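Local coordinates for protein tryptophan decarboxylase 1 (Oryza sativa subsp. japonica, PDB 6KHO) that catalyses the pyridoxal-phosphate-dependent decarboxylation of L-tryptophan to tryptamine and of 5-hydroxy-L-tryptophan to serotonin, at residues L349-L360 with L373-G381. Residues are numbered along the deposited sequence; the frame is centred on the assembly and turned at random.
Sequences LTGSLETNPEYL and LKDMQVGVG. With PLP (pyridoxal-5'-phosphate), chain J; ACT (acetate ion), chain D.
Lys374 grips Thr355 twice: its NZ lies 2.7 Å from Thr355 O and 3.0 Å from Thr355 OG1. Toward Thr355 O, NZ comes in from well above the carbonyl plane, 51° out of it, and so not along a lone pair. The lysine chain runs extended through chi2 and chi3, and a bend at chi4 (74°) turns NZ onto Thr355 and Asp375. A third bond, the salt bridge from NZ to the syn side of Asp375 OD1 (2.9 Å), ties the ammonium to its own neighbour, and OD1 also accepts a weak, long bond from Thr355 N. An alanine in place of Lys374 would probably leave Thr355 O without its direct cross-segment donor and the Asp375 carboxylate without its charged mate. Waters reinforce the junction: one donates to Thr355 O, while another sits among Thr355 OG1, Leu353 O and Asp375 OD1, linking the helix end to the carboxylate.

Group II decarboxylases have the fold-type I PLP-enzyme fold; here the end of helix 346-353 and the chain after it meet the loop before helix 386-420. That loop's Val380 N and Gly381 N donate to the cofactor phosphate, the latter almost straight (177°) to O3P at 2.7 Å; Ser176 and Thr175 of the second subunit bind the same PLP. Tyr359, the proton donor, is hydrogen-bonded through OH to His214 NE2 of the second subunit, the rings roughly perpendicular.

Apolar contacts flank the polar centre. Leu360 CD1 lies 3.8 Å from Lys374 CE, the two chains pointing opposite ways, and also approaches Val380 CG1. Leu353 CB (3.3 Å) and Thr350 CG2 (3.4 Å) close over Asp375 O, a buried carbonyl oxygen without a polar partner in the model, and Thr350 CG2 meets Met376 SD at 3.8 Å. Helix 175-194 backs Leu349 and Leu353 through Ala185 and Val181.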
loop_
_atom_site.group_PDB
_atom_site.type_symbol
_atom_site.label_atom_id
_atom_site.label_comp_id
_atom_site.label_asym_id
_atom_site.label_seq_id
_atom_site.Cartn_x
_atom_site.Cartn_y
_atom_site.Cartn_z
ATOM N N LEU A 349 -3.530 17.468 -7.837
ATOM C CA LEU A 349 -2.809 16.445 -7.079
ATOM C C LEU A 349 -1.364 16.319 -7.539
ATOM O O LEU A 349 -0.441 16.311 -6.716
ATOM C CB LEU A 349 -3.504 15.092 -7.205
ATOM C CG LEU A 349 -4.299 14.579 -6.015
ATOM C CD1 LEU A 349 -5.289 15.620 -5.556
ATOM C CD2 LEU A 349 -5.016 13.307 -6.440
ATOM N N THR A 350 -1.143 16.216 -8.851
ATOM C CA THR A 350 0.224 16.046 -9.330
ATOM C C THR A 350 1.085 17.253 -8.964
ATOM O O THR A 350 2.287 17.103 -8.731
ATOM C CB THR A 350 0.242 15.802 -10.847
ATOM O OG1 THR A 350 -0.392 16.901 -11.523
ATOM C CG2 THR A 350 -0.512 14.509 -11.195
ATOM N N GLY A 351 0.482 18.440 -8.841
ATOM C CA GLY A 351 1.250 19.614 -8.439
ATOM C C GLY A 351 1.942 19.446 -7.097
ATOM O O GLY A 351 3.071 19.906 -6.906
ATOM N N SER A 352 1.281 18.771 -6.156
ATOM C CA SER A 352 1.875 18.482 -4.854
ATOM C C SER A 352 2.683 17.186 -4.822
ATOM O O SER A 352 3.620 17.071 -4.021
ATOM C CB SER A 352 0.779 18.392 -3.791
ATOM O OG SER A 352 0.110 19.627 -3.643
ATOM N N LEU A 353 2.354 16.204 -5.665
ATOM C CA LEU A 353 2.870 14.846 -5.497
ATOM C C LEU A 353 3.952 14.461 -6.498
ATOM O O LEU A 353 4.623 13.438 -6.296
ATOM C CB LEU A 353 1.722 13.831 -5.601
ATOM C CG LEU A 353 0.599 13.948 -4.572
ATOM C CD1 LEU A 353 -0.548 13.012 -4.917
ATOM C CD2 LEU A 353 1.157 13.651 -3.192
ATOM N N GLU A 354 4.141 15.235 -7.564
ATOM C CA GLU A 354 5.049 14.815 -8.623
ATOM C C GLU A 354 6.503 14.981 -8.199
ATOM O O GLU A 354 6.840 15.821 -7.359
ATOM C CB GLU A 354 4.789 15.602 -9.912
ATOM C CG GLU A 354 5.185 17.091 -9.826
ATOM C CD GLU A 354 4.604 17.927 -10.961
ATOM O OE1 GLU A 354 4.228 17.341 -12.005
ATOM O OE2 GLU A 354 4.516 19.166 -10.804
ATOM N N THR A 355 7.357 14.128 -8.770
ATOM C CA THR A 355 8.810 14.217 -8.697
ATOM C C THR A 355 9.349 13.956 -10.097
ATOM O O THR A 355 8.648 13.422 -10.958
ATOM C CB THR A 355 9.419 13.200 -7.721
ATOM O OG1 THR A 355 9.008 11.868 -8.094
ATOM C CG2 THR A 355 8.987 13.496 -6.293
ATOM N N ASN A 356 10.600 14.330 -10.331
ATOM C CA ASN A 356 11.210 14.137 -11.649
ATOM C C ASN A 356 12.658 13.690 -11.491
ATOM O O ASN A 356 13.577 14.327 -12.009
ATOM C CB ASN A 356 11.098 15.411 -12.491
ATOM C CG ASN A 356 11.297 15.146 -13.988
ATOM O OD1 ASN A 356 11.058 14.036 -14.483
ATOM N ND2 ASN A 356 11.745 16.166 -14.713
ATOM N N PRO A 357 12.892 12.573 -10.791
ATOM C CA PRO A 357 14.268 12.097 -10.618
ATOM C C PRO A 357 14.847 11.628 -11.945
ATOM O O PRO A 357 14.145 11.051 -12.782
ATOM C CB PRO A 357 14.120 10.939 -9.629
ATOM C CG PRO A 357 12.777 10.393 -9.922
ATOM C CD PRO A 357 11.911 11.591 -10.289
ATOM N N GLU A 358 16.147 11.885 -12.121
ATOM C CA GLU A 358 16.796 11.648 -13.406
ATOM C C GLU A 358 16.684 10.188 -13.835
ATOM O O GLU A 358 16.451 9.894 -15.017
ATOM C CB GLU A 358 18.264 12.069 -13.315
ATOM C CG GLU A 358 19.066 11.863 -14.587
ATOM C CD GLU A 358 18.647 12.818 -15.693
ATOM O OE1 GLU A 358 18.472 14.028 -15.409
ATOM O OE2 GLU A 358 18.468 12.351 -16.840
ATOM N N TYR A 359 16.825 9.260 -12.887
ATOM C CA TYR A 359 16.884 7.843 -13.252
ATOM C C TYR A 359 15.549 7.318 -13.795
ATOM O O TYR A 359 15.533 6.266 -14.448
ATOM C CB TYR A 359 17.373 7.009 -12.058
ATOM C CG TYR A 359 16.304 6.601 -11.060
ATOM C CD1 TYR A 359 15.774 7.514 -10.163
ATOM C CD2 TYR A 359 15.835 5.291 -11.012
ATOM C CE1 TYR A 359 14.789 7.147 -9.254
ATOM C CE2 TYR A 359 14.860 4.908 -10.100
ATOM C CZ TYR A 359 14.337 5.836 -9.228
ATOM O OH TYR A 359 13.364 5.454 -8.324
ATOM N N LEU A 360 14.450 8.044 -13.604
ATOM C CA LEU A 360 13.152 7.618 -14.124
ATOM C C LEU A 360 12.748 8.333 -15.405
ATOM O O LEU A 360 11.693 8.005 -15.968
ATOM C CB LEU A 360 12.063 7.836 -13.076
ATOM C CG LEU A 360 12.157 6.995 -11.800
ATOM C CD1 LEU A 360 10.990 7.304 -10.880
ATOM C CD2 LEU A 360 12.170 5.537 -12.146
ATOM N N LEU A 373 1.819 7.172 -12.476
ATOM C CA LEU A 373 0.959 7.115 -11.301
ATOM C C LEU A 373 1.725 7.276 -9.997
ATOM O O LEU A 373 1.096 7.501 -8.956
ATOM C CB LEU A 373 0.132 5.823 -11.304
ATOM C CG LEU A 373 -0.888 5.836 -12.464
ATOM C CD1 LEU A 373 -1.577 4.487 -12.656
ATOM C CD2 LEU A 373 -1.918 6.930 -12.310
ATOM N N LYS A 374 3.059 7.246 -10.021
ATOM C CA LYS A 374 3.800 7.731 -8.860
ATOM C C LYS A 374 3.443 9.179 -8.516
ATOM O O LYS A 374 3.590 9.586 -7.356
ATOM C CB LYS A 374 5.301 7.625 -9.100
ATOM C CG LYS A 374 5.819 8.534 -10.211
ATOM C CD LYS A 374 7.347 8.469 -10.255
ATOM C CE LYS A 374 7.920 9.459 -11.244
ATOM N NZ LYS A 374 7.809 10.848 -10.690
ATOM N N ASP A 375 2.961 9.955 -9.483
ATOM C CA ASP A 375 2.632 11.352 -9.258
ATOM C C ASP A 375 1.212 11.532 -8.737
ATOM O O ASP A 375 0.766 12.669 -8.577
ATOM C CB ASP A 375 2.824 12.157 -10.554
ATOM C CG ASP A 375 4.274 12.181 -11.040
ATOM O OD1 ASP A 375 5.213 11.995 -10.239
ATOM O OD2 ASP A 375 4.476 12.399 -12.247
ATOM N N MET A 376 0.501 10.437 -8.454
ATOM C CA MET A 376 -0.851 10.481 -7.910
ATOM C C MET A 376 -0.958 9.757 -6.570
ATOM O O MET A 376 -2.070 9.477 -6.113
ATOM C CB MET A 376 -1.847 9.874 -8.904
ATOM C CG MET A 376 -1.934 10.617 -10.217
ATOM S SD MET A 376 -3.111 11.963 -10.073
ATOM C CE MET A 376 -4.663 11.063 -9.979
ATOM N N GLN A 377 0.168 9.456 -5.923
ATOM C CA GLN A 377 0.179 8.647 -4.703
ATOM C C GLN A 377 1.338 9.110 -3.835
ATOM O O GLN A 377 2.143 9.953 -4.246
ATOM C CB GLN A 377 0.329 7.150 -5.022
ATOM C CG GLN A 377 1.693 6.832 -5.626
ATOM C CD GLN A 377 1.879 5.353 -6.007
ATOM O OE1 GLN A 377 0.911 4.623 -6.219
ATOM N NE2 GLN A 377 3.132 4.917 -6.081
ATOM N N VAL A 378 1.452 8.507 -2.651
ATOM C CA VAL A 378 2.549 8.849 -1.740
ATOM C C VAL A 378 3.878 8.270 -2.226
ATOM O O VAL A 378 4.892 8.978 -2.303
ATOM C CB VAL A 378 2.210 8.384 -0.310
ATOM C CG1 VAL A 378 3.457 8.415 0.592
ATOM C CG2 VAL A 378 1.086 9.261 0.256
ATOM N N GLY A 379 3.906 6.976 -2.559
ATOM C CA GLY A 379 5.146 6.279 -2.838
ATOM C C GLY A 379 5.561 6.320 -4.304
ATOM O O GLY A 379 4.962 6.999 -5.139
ATOM N N VAL A 380 6.618 5.565 -4.611
ATOM C CA VAL A 380 7.141 5.495 -5.974
ATOM C C VAL A 380 6.639 4.209 -6.624
ATOM O O VAL A 380 5.824 4.259 -7.553
ATOM C CB VAL A 380 8.679 5.584 -6.007
ATOM C CG1 VAL A 380 9.192 5.664 -7.456
ATOM C CG2 VAL A 380 9.154 6.805 -5.225
ATOM N N GLY A 381 7.098 3.052 -6.131
ATOM C CA GLY A 381 6.662 1.785 -6.690
ATOM C C GLY A 381 5.196 1.495 -6.416
ATOM O O GLY A 381 4.559 2.099 -5.550
HETATM N N1 PLP J . 14.877 4.904 -1.473
HETATM C C2 PLP J . 15.700 3.946 -2.019
HETATM C C2A PLP J . 17.141 3.831 -1.583
HETATM C C3 PLP J . 15.182 3.081 -2.970
HETATM O O3 PLP J . 16.006 2.127 -3.503
HETATM C C4 PLP J . 13.843 3.165 -3.365
HETATM C C4A PLP J . 13.129 1.895 -3.735
HETATM C C5 PLP J . 13.038 4.154 -2.824
HETATM C C6 PLP J . 13.559 5.018 -1.869
HETATM C C5A PLP J . 11.591 4.279 -3.266
HETATM O O4P PLP J . 10.776 3.486 -2.450
HETATM P P PLP J . 9.214 3.208 -2.691
HETATM O O1P PLP J . 8.923 1.955 -1.904
HETATM O O2P PLP J . 8.470 4.410 -2.151
HETATM O O3P PLP J . 8.853 3.006 -4.140
HETATM C C ACT D . 12.332 2.005 -7.408
HETATM O O ACT D . 11.355 1.673 -6.630
HETATM O OXT ACT D . 12.584 3.137 -7.934
HETATM C CH3 ACT D . 13.368 0.876 -7.787
HETATM O O HOH W 1 6.292 11.209 -7.572
HETATM O O HOH W 2 6.546 13.587 -13.031
#